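Probable transcriptional regulator (Pseudomonas aeruginosa, PDB 2NNN) probably acts as a DNA-binding transcription factor of the MarR family, with a winged helix-turn-helix fold and two chains in its assembly. Local coordinates at residues R79-R84 against S99-A104. Sequence-based numbering, arbitrary orientation.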
ATOM      1  N   ARG A  79       9.438 -18.832 -12.842  1.00 50.26           N
ATOM      2  CA  ARG A  79       9.540 -18.231 -14.172  1.00 49.61           C
ATOM      3  C   ARG A  79      10.927 -18.360 -14.806  1.00 48.46           C
ATOM      4  O   ARG A  79      11.122 -17.950 -15.947  1.00 48.35           O
ATOM      5  CB  ARG A  79       9.120 -16.758 -14.126  1.00 49.95           C
ATOM      6  CG  ARG A  79       7.726 -16.554 -13.589  1.00 52.05           C
ATOM      7  CD  ARG A  79       7.467 -15.103 -13.299  1.00 56.36           C
ATOM      8  NE  ARG A  79       7.325 -14.338 -14.538  1.00 59.97           N
ATOM      9  CZ  ARG A  79       6.169 -13.900 -15.032  1.00 60.16           C
ATOM     10  NH1 ARG A  79       5.026 -14.135 -14.393  1.00 59.49           N
ATOM     11  NH2 ARG A  79       6.166 -13.211 -16.167  1.00 60.43           N
ATOM     12  N   GLY A  80      11.877 -18.933 -14.075  1.00 47.54           N
ATOM     13  CA  GLY A  80      13.250 -19.105 -14.568  1.00 46.49           C
ATOM     14  C   GLY A  80      14.117 -17.857 -14.473  1.00 45.93           C
ATOM     15  O   GLY A  80      15.134 -17.751 -15.158  1.00 45.72           O
ATOM     16  N   LEU A  81      13.738 -16.917 -13.610  1.00 45.26           N
ATOM     17  CA  LEU A  81      14.381 -15.607 -13.614  1.00 44.57           C
ATOM     18  C   LEU A  81      15.503 -15.439 -12.597  1.00 44.84           C
ATOM     19  O   LEU A  81      16.224 -14.436 -12.629  1.00 44.64           O
ATOM     20  CB  LEU A  81      13.347 -14.488 -13.473  1.00 43.98           C
ATOM     21  CG  LEU A  81      12.197 -14.447 -14.489  1.00 42.77           C
ATOM     22  CD1 LEU A  81      11.311 -13.262 -14.164  1.00 41.73           C
ATOM     23  CD2 LEU A  81      12.684 -14.399 -15.941  1.00 38.83           C
ATOM     24  N   ILE A  82      15.659 -16.412 -11.700  1.00 45.06           N
ATOM     25  CA  ILE A  82      16.733 -16.359 -10.704  1.00 45.53           C
ATOM     26  C   ILE A  82      17.574 -17.629 -10.694  1.00 46.08           C
ATOM     27  O   ILE A  82      17.127 -18.695 -11.157  1.00 45.94           O
ATOM     28  CB  ILE A  82      16.218 -16.033  -9.249  1.00 45.74           C
ATOM     29  CG1 ILE A  82      15.183 -17.050  -8.758  1.00 45.79           C
ATOM     30  CG2 ILE A  82      15.652 -14.622  -9.153  1.00 44.95           C
ATOM     31  CD1 ILE A  82      15.729 -18.033  -7.754  1.00 46.60           C
ATOM     32  N   GLN A  83      18.799 -17.493 -10.186  1.00 46.41           N
ATOM     33  CA  GLN A  83      19.659 -18.633  -9.886  1.00 46.58           C
ATOM     34  C   GLN A  83      20.164 -18.556  -8.437  1.00 46.79           C
ATOM     35  O   GLN A  83      20.452 -17.471  -7.899  1.00 46.18           O
ATOM     36  CB  GLN A  83      20.807 -18.774 -10.908  1.00 46.77           C
ATOM     37  CG  GLN A  83      21.860 -17.658 -10.899  1.00 47.39           C
ATOM     38  CD  GLN A  83      22.683 -17.523 -12.199  1.00 47.50           C
ATOM     39  OE1 GLN A  83      23.557 -16.652 -12.283  1.00 48.69           O
ATOM     40  NE2 GLN A  83      22.403 -18.369 -13.209  1.00 47.47           N
ATOM     41  N   ARG A  84      20.231 -19.721  -7.804  1.00 46.94           N
ATOM     42  CA  ARG A  84      20.765 -19.835  -6.460  1.00 46.97           C
ATOM     43  C   ARG A  84      22.129 -20.521  -6.497  1.00 46.92           C
ATOM     44  O   ARG A  84      22.430 -21.314  -7.400  1.00 46.71           O
ATOM     45  CB  ARG A  84      19.791 -20.586  -5.554  1.00 47.17           C
ATOM     46  CG  ARG A  84      18.434 -19.901  -5.348  1.00 47.71           C
ATOM     47  CD  ARG A  84      17.568 -20.764  -4.460  1.00 48.61           C
ATOM     48  NE  ARG A  84      16.281 -20.174  -4.088  1.00 49.30           N
ATOM     49  CZ  ARG A  84      15.150 -20.356  -4.765  1.00 50.70           C
ATOM     50  NH1 ARG A  84      15.145 -21.081  -5.877  1.00 51.31           N
ATOM     51  NH2 ARG A  84      14.021 -19.801  -4.339  1.00 52.13           N
ATOM     52  N   SER A  99      19.250 -14.876 -13.175  1.00 44.70           N
ATOM     53  CA  SER A  99      19.454 -15.685 -14.382  1.00 44.81           C
ATOM     54  C   SER A  99      19.810 -14.831 -15.588  1.00 44.90           C
ATOM     55  O   SER A  99      19.563 -13.623 -15.577  1.00 44.98           O
ATOM     56  CB  SER A  99      18.158 -16.392 -14.733  1.00 44.64           C
ATOM     57  OG  SER A  99      18.121 -17.635 -14.084  1.00 47.29           O
ATOM     58  N   PRO A 100      20.373 -15.460 -16.646  1.00 45.15           N
ATOM     59  CA  PRO A 100      20.406 -14.827 -17.973  1.00 44.92           C
ATOM     60  C   PRO A 100      19.021 -14.376 -18.470  1.00 44.72           C
ATOM     61  O   PRO A 100      18.891 -13.268 -19.001  1.00 44.71           O
ATOM     62  CB  PRO A 100      20.971 -15.935 -18.880  1.00 45.28           C
ATOM     63  CG  PRO A 100      21.780 -16.803 -17.954  1.00 44.91           C
ATOM     64  CD  PRO A 100      21.049 -16.778 -16.643  1.00 44.82           C
ATOM     65  N   ALA A 101      18.008 -15.226 -18.302  1.00 44.45           N
ATOM     66  CA  ALA A 101      16.633 -14.881 -18.678  1.00 44.46           C
ATOM     67  C   ALA A 101      16.048 -13.790 -17.765  1.00 44.44           C
ATOM     68  O   ALA A 101      15.325 -12.918 -18.227  1.00 45.08           O
ATOM     69  CB  ALA A 101      15.748 -16.118 -18.671  1.00 44.28           C
ATOM     70  N   GLY A 102      16.383 -13.846 -16.483  1.00 44.30           N
ATOM     71  CA  GLY A 102      16.044 -12.804 -15.526  1.00 44.38           C
ATOM     72  C   GLY A 102      16.741 -11.488 -15.785  1.00 44.32           C
ATOM     73  O   GLY A 102      16.183 -10.435 -15.498  1.00 44.63           O
ATOM     74  N   ARG A 103      17.955 -11.539 -16.333  1.00 44.08           N
ATOM     75  CA  ARG A 103      18.641 -10.325 -16.784  1.00 44.10           C
ATOM     76  C   ARG A 103      17.992  -9.739 -18.059  1.00 43.36           C
ATOM     77  O   ARG A 103      17.866  -8.520 -18.210  1.00 42.90           O
ATOM     78  CB  ARG A 103      20.132 -10.596 -17.011  1.00 44.47           C
ATOM     79  CG  ARG A 103      20.883  -9.468 -17.734  1.00 47.39           C
ATOM     80  CD  ARG A 103      20.932  -8.183 -16.895  1.00 52.20           C
ATOM     81  NE  ARG A 103      21.636  -8.431 -15.632  1.00 56.09           N
ATOM     82  CZ  ARG A 103      21.886  -7.521 -14.690  1.00 56.74           C
ATOM     83  NH1 ARG A 103      21.496  -6.252 -14.835  1.00 55.03           N
ATOM     84  NH2 ARG A 103      22.542  -7.900 -13.594  1.00 57.06           N
ATOM     85  N   ALA A 104      17.593 -10.619 -18.973  1.00 42.38           N
ATOM     86  CA  ALA A 104      16.963 -10.200 -20.216  1.00 41.26           C
ATOM     87  C   ALA A 104      15.576  -9.591 -19.932  1.00 40.55           C
ATOM     88  O   ALA A 104      15.174  -8.617 -20.571  1.00 39.24           O
ATOM     89  CB  ALA A 104      16.875 -11.376 -21.187  1.00 41.11           C
TER
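Ser99 and Leu81 join the first turn of helix 100-121 to the start of strand 82-87, at the base of the wing of this MarR-type winged helix-turn-helix. Ser99 N donates to Leu81 O (3.1 Å), approaching from above the carbonyl plane, 52° out of it. The same oxygen receives a CA-H...O contact from Gly102 (CA to O 3.3 Å). Gly102 has no side chain, and its bare CA can come this close. From Ser99 CB, 3.3 Å from Gly80 O, the side chain leads to OG, which lies 3.2 Å from Gly80 O and 3.3 Å from Ile82 O; both bonds are weak, and which carbonyl takes the single hydroxyl proton is not settled. Gly80 belongs to the Schellman motif that ends helix 66-78. Leu81 CG stands anti to its carbonyl carbon (chi1 -55°), which helps bring CD2 to 3.7 Å from Gly102 CA; the side chain also touches Leu44 of helix 38-50. The exposed Gln83 side chain crosses Pro100 at about a right angle. Ser99, at the N-cap position, thus turns its hydroxyl to the carbonyls of Gly80 and Ile82 without capping its own helix, while its N-H and the Gly102 CA-H both hold Leu81 O.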